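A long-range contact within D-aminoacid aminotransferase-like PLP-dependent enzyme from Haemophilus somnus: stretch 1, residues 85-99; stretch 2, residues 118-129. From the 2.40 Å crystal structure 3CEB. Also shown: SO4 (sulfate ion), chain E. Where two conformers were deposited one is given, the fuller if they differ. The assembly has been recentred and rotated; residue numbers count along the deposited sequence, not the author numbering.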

# COMPACT_ATOMS: atom_id res chain seq x y z
N LYS A 85 -5.12 -9.47 -9.85
CA LYS A 85 -5.84 -10.29 -8.91
C LYS A 85 -7.14 -9.59 -8.54
O LYS A 85 -7.25 -8.37 -8.65
CB LYS A 85 -5.01 -10.52 -7.66
CG LYS A 85 -3.93 -11.56 -7.79
CD LYS A 85 -3.09 -11.65 -6.50
CE LYS A 85 -2.38 -13.01 -6.42
NZ LYS A 85 -1.48 -13.13 -5.26
N VAL A 86 -8.12 -10.40 -8.15
CA VAL A 86 -9.46 -9.95 -7.83
C VAL A 86 -9.70 -10.10 -6.32
O VAL A 86 -9.62 -11.20 -5.75
CB VAL A 86 -10.55 -10.79 -8.64
CG1 VAL A 86 -10.22 -10.81 -10.13
CG2 VAL A 86 -10.68 -12.28 -8.10
N TYR A 87 -9.99 -8.99 -5.66
CA TYR A 87 -10.35 -9.07 -4.26
C TYR A 87 -11.75 -8.54 -4.08
O TYR A 87 -11.95 -7.34 -4.20
CB TYR A 87 -9.40 -8.28 -3.38
CG TYR A 87 -7.95 -8.70 -3.52
CD1 TYR A 87 -7.14 -8.13 -4.47
CD2 TYR A 87 -7.40 -9.66 -2.69
CE1 TYR A 87 -5.80 -8.51 -4.60
CE2 TYR A 87 -6.06 -10.05 -2.82
CZ TYR A 87 -5.26 -9.47 -3.76
OH TYR A 87 -3.92 -9.83 -3.88
N ARG A 88 -12.69 -9.42 -3.72
CA ARG A 88 -14.10 -9.03 -3.58
C ARG A 88 -14.77 -9.16 -2.21
O ARG A 88 -15.77 -8.52 -1.95
CB ARG A 88 -14.92 -9.83 -4.58
CG ARG A 88 -14.86 -9.23 -5.96
CD ARG A 88 -15.07 -10.26 -6.96
NE ARG A 88 -15.20 -9.69 -8.30
CZ ARG A 88 -15.06 -10.42 -9.40
NH1 ARG A 88 -14.73 -11.71 -9.29
NH2 ARG A 88 -15.20 -9.89 -10.61
N THR A 89 -14.25 -10.03 -1.35
CA THR A 89 -14.86 -10.28 -0.05
C THR A 89 -13.80 -10.06 0.96
O THR A 89 -12.62 -10.32 0.71
CB THR A 89 -15.42 -11.70 0.07
OG1 THR A 89 -14.39 -12.64 -0.23
CG2 THR A 89 -16.55 -11.92 -0.88
N PHE A 90 -14.22 -9.50 2.10
CA PHE A 90 -13.32 -9.04 3.18
C PHE A 90 -13.79 -9.41 4.57
O PHE A 90 -14.85 -9.02 4.98
CB PHE A 90 -13.17 -7.52 3.09
CG PHE A 90 -12.56 -7.05 1.79
CD1 PHE A 90 -13.32 -6.89 0.67
CD2 PHE A 90 -11.22 -6.77 1.71
CE1 PHE A 90 -12.75 -6.49 -0.50
CE2 PHE A 90 -10.67 -6.36 0.55
CZ PHE A 90 -11.43 -6.22 -0.55
N LYS A 91 -12.96 -10.14 5.30
CA LYS A 91 -13.28 -10.55 6.67
C LYS A 91 -12.91 -9.50 7.70
O LYS A 91 -11.76 -9.08 7.80
CB LYS A 91 -12.59 -11.87 7.02
CG LYS A 91 -12.91 -12.37 8.44
CD LYS A 91 -14.40 -12.62 8.73
CE LYS A 91 -14.69 -14.13 8.86
NZ LYS A 91 -16.12 -14.36 9.28
N PRO A 92 -13.91 -9.06 8.49
CA PRO A 92 -13.53 -8.09 9.52
C PRO A 92 -12.67 -8.77 10.59
O PRO A 92 -13.03 -9.84 11.07
CB PRO A 92 -14.89 -7.62 10.09
CG PRO A 92 -15.93 -8.20 9.24
CD PRO A 92 -15.36 -9.32 8.46
N VAL A 93 -11.54 -8.16 10.91
CA VAL A 93 -10.64 -8.71 11.92
C VAL A 93 -10.42 -7.60 12.96
O VAL A 93 -10.12 -6.46 12.63
CB VAL A 93 -9.32 -9.25 11.27
CG1 VAL A 93 -8.36 -9.73 12.32
CG2 VAL A 93 -9.63 -10.38 10.35
N PHE A 94 -10.59 -7.94 14.23
CA PHE A 94 -10.52 -6.94 15.30
C PHE A 94 -9.16 -6.92 15.94
O PHE A 94 -8.70 -7.89 16.53
CB PHE A 94 -11.64 -7.18 16.32
CG PHE A 94 -12.99 -7.03 15.73
CD1 PHE A 94 -13.58 -5.79 15.67
CD2 PHE A 94 -13.61 -8.10 15.12
CE1 PHE A 94 -14.80 -5.63 15.05
CE2 PHE A 94 -14.83 -7.96 14.52
CZ PHE A 94 -15.43 -6.72 14.47
N CYS A 95 -8.50 -5.79 15.81
CA CYS A 95 -7.19 -5.63 16.37
C CYS A 95 -6.90 -4.18 16.76
O CYS A 95 -6.64 -3.33 15.93
CB CYS A 95 -6.19 -6.10 15.35
SG CYS A 95 -4.50 -5.97 15.91
N ASP A 96 -6.90 -3.93 18.06
CA ASP A 96 -6.79 -2.58 18.61
C ASP A 96 -5.36 -2.09 18.83
O ASP A 96 -5.14 -0.92 19.14
CB ASP A 96 -7.49 -2.52 19.97
CG ASP A 96 -8.98 -2.55 19.85
OD1 ASP A 96 -9.50 -2.35 18.75
OD2 ASP A 96 -9.65 -2.73 20.89
N HIS A 97 -4.41 -2.99 18.71
CA HIS A 97 -3.03 -2.61 18.96
C HIS A 97 -2.16 -3.09 17.85
O HIS A 97 -1.66 -4.21 17.92
CB HIS A 97 -2.53 -3.22 20.25
CG HIS A 97 -3.21 -2.68 21.46
ND1 HIS A 97 -3.44 -1.32 21.62
CD2 HIS A 97 -3.71 -3.29 22.56
CE1 HIS A 97 -4.06 -1.13 22.77
NE2 HIS A 97 -4.23 -2.30 23.36
N ILE A 98 -2.04 -2.25 16.84
CA ILE A 98 -1.24 -2.53 15.67
C ILE A 98 -0.76 -1.21 15.11
O ILE A 98 -1.56 -0.31 14.93
CB ILE A 98 -2.06 -3.33 14.62
CG1 ILE A 98 -1.27 -3.45 13.30
CG2 ILE A 98 -3.38 -2.66 14.35
CD1 ILE A 98 -1.91 -4.36 12.25
N ASP A 99 0.55 -1.06 14.91
CA ASP A 99 1.11 0.13 14.28
C ASP A 99 1.72 -0.32 12.99
O ASP A 99 2.67 -1.09 12.99
CB ASP A 99 2.18 0.81 15.15
CG ASP A 99 3.05 1.93 14.35
OD1 ASP A 99 2.88 2.27 13.18
OD2 ASP A 99 3.99 2.49 14.94
N GLU A 118 -10.53 -16.79 6.58
CA GLU A 118 -11.34 -17.96 6.25
C GLU A 118 -11.63 -18.10 4.76
O GLU A 118 -10.72 -18.35 3.97
CB GLU A 118 -12.64 -17.96 7.04
CG GLU A 118 -12.52 -17.26 8.40
CD GLU A 118 -13.55 -17.76 9.40
OE1 GLU A 118 -13.33 -18.87 9.89
OE2 GLU A 118 -14.55 -17.05 9.70
N GLU A 119 -12.91 -17.94 4.39
CA GLU A 119 -13.30 -18.09 2.97
C GLU A 119 -13.21 -16.75 2.23
O GLU A 119 -13.23 -16.72 1.03
CB GLU A 119 -14.66 -18.81 2.78
CG GLU A 119 -14.69 -20.43 2.88
CD GLU A 119 -13.70 -21.21 1.93
OE1 GLU A 119 -12.79 -20.63 1.28
OE2 GLU A 119 -13.78 -22.47 1.85
N CYS A 120 -13.04 -15.63 2.93
CA CYS A 120 -12.87 -14.38 2.23
C CYS A 120 -11.56 -14.20 1.47
O CYS A 120 -10.57 -14.86 1.74
CB CYS A 120 -12.93 -13.22 3.20
SG CYS A 120 -14.50 -13.21 3.99
N ASP A 121 -11.57 -13.23 0.57
CA ASP A 121 -10.40 -12.97 -0.25
C ASP A 121 -9.34 -12.21 0.51
O ASP A 121 -8.20 -12.12 0.07
CB ASP A 121 -10.73 -12.11 -1.44
CG ASP A 121 -11.62 -12.78 -2.40
OD1 ASP A 121 -11.53 -14.00 -2.54
OD2 ASP A 121 -12.38 -12.04 -3.05
N GLU A 122 -9.71 -11.59 1.62
CA GLU A 122 -8.76 -10.77 2.33
C GLU A 122 -9.43 -10.27 3.62
O GLU A 122 -10.52 -10.75 3.99
CB GLU A 122 -8.25 -9.73 1.32
CG GLU A 122 -7.32 -8.63 1.71
CD GLU A 122 -6.05 -8.97 2.45
OE1 GLU A 122 -5.00 -9.35 1.89
OE2 GLU A 122 -6.07 -8.65 3.62
N ILE A 123 -8.79 -9.38 4.36
CA ILE A 123 -9.34 -8.99 5.65
C ILE A 123 -9.60 -7.50 5.68
O ILE A 123 -9.24 -6.78 4.76
CB ILE A 123 -8.47 -9.39 6.89
CG1 ILE A 123 -7.10 -8.68 6.86
CG2 ILE A 123 -8.31 -10.88 6.94
CD1 ILE A 123 -6.18 -9.00 8.04
N MSE A 124 -10.20 -7.07 6.77
CA MSE A 124 -10.53 -5.69 6.97
C MSE A 124 -10.28 -5.40 8.45
O MSE A 124 -10.97 -5.91 9.31
CB MSE A 124 -11.99 -5.50 6.57
CG MSE A 124 -12.52 -4.13 6.82
SE MSE A 124 -14.28 -3.86 6.04
CE MSE A 124 -13.64 -3.52 4.27
N ILE A 125 -9.23 -4.64 8.73
CA ILE A 125 -8.79 -4.45 10.10
C ILE A 125 -9.56 -3.33 10.81
O ILE A 125 -9.50 -2.15 10.43
CB ILE A 125 -7.29 -4.16 10.16
CG1 ILE A 125 -6.49 -5.34 9.55
CG2 ILE A 125 -6.86 -3.93 11.60
CD1 ILE A 125 -5.09 -5.02 9.19
N ILE A 126 -10.27 -3.74 11.85
CA ILE A 126 -11.02 -2.85 12.69
C ILE A 126 -10.19 -2.57 13.92
O ILE A 126 -9.98 -3.44 14.77
CB ILE A 126 -12.35 -3.49 13.11
CG1 ILE A 126 -13.06 -4.00 11.85
CG2 ILE A 126 -13.20 -2.49 13.86
CD1 ILE A 126 -13.16 -2.93 10.80
N ARG A 127 -9.73 -1.32 14.01
CA ARG A 127 -8.88 -0.86 15.08
C ARG A 127 -9.54 0.29 15.81
O ARG A 127 -9.78 1.36 15.24
CB ARG A 127 -7.54 -0.39 14.49
CG ARG A 127 -6.53 0.16 15.49
CD ARG A 127 -5.37 0.87 14.80
NE ARG A 127 -4.44 1.39 15.78
CZ ARG A 127 -4.58 2.54 16.42
NH1 ARG A 127 -5.60 3.32 16.15
NH2 ARG A 127 -3.70 2.93 17.33
N GLN A 128 -9.83 0.05 17.09
CA GLN A 128 -10.37 1.08 17.95
C GLN A 128 -11.62 1.66 17.32
O GLN A 128 -11.76 2.87 17.22
CB GLN A 128 -9.31 2.16 18.20
CG GLN A 128 -8.29 1.68 19.25
CD GLN A 128 -7.07 2.59 19.44
OE1 GLN A 128 -7.18 3.81 19.52
NE2 GLN A 128 -5.89 1.97 19.54
N GLY A 129 -12.46 0.75 16.84
CA GLY A 129 -13.82 1.04 16.33
C GLY A 129 -13.86 1.47 14.87
O GLY A 129 -14.94 1.65 14.28
S SO4 E . -5.88 -6.39 20.36
O1 SO4 E . -4.85 -5.83 19.48
O2 SO4 E . -7.23 -6.08 19.88
O3 SO4 E . -5.67 -5.75 21.67
O4 SO4 E . -5.74 -7.85 20.37

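In a parallel pair, alternate residues of one strand bond across, each donating to one carbonyl and accepting from the amide two positions on, so that it straddles the residue it faces. The contact between residues 85-99 and 118-129 illustrates the rule. The strands run parallel, their axes inclined at 34°, and the ladder is carried by alternate residues of the first. Lys91 N donates to Glu122 O (2.8 Å), while Lys91 O accepts from Met124 N (2.7 Å). Val93 repeats the pattern, N to Met124 O and O from Ile126 N, both at 2.8 Å, and Cys95 N closes it on Ile126 O (3.0 Å). Pro92, which has no amide hydrogen to give, falls at a position where the ladder asks for none; its CA instead makes a CA-H...O contact with Met124 O at 3.4 Å.

Side chains alternate accordingly. On one face Phe90 CB lies 4.2 Å from CE of Met124, a selenomethionine, and Pro92 and Phe94 meet Ile126; the Phe94 ring brings CD1 to 3.7 Å from Ile126 CB. On the other, Val93 CG2 packs 3.7 Å from Ile123 CG2. Lys91 shares this second face, and its side chain, bent at chi2 (60°) and chi3 (109°), places NZ 3.1 Å from Glu118 OE2, a salt bridge.

Beyond the ladder, polar side chains bind backbone at both ends. Asp121 OD2 accepts from Arg88 N (2.7 Å) and Thr89 N (3.2 Å), so one carboxylate oxygen gathers two successive amides; Thr89 OG1 returns the favour by accepting from Asp121 N (3.0 Å). At the far end, Asp96 OD1 receives Gln128 N (2.9 Å) and Gln128 NE2 donates to Asp96 O (3.0 Å), a reciprocal pairing that fastens the two chains where the strands have ended. The amide of Asp96 is left to a sulfate, with N 2.8 Å from SO4 O2.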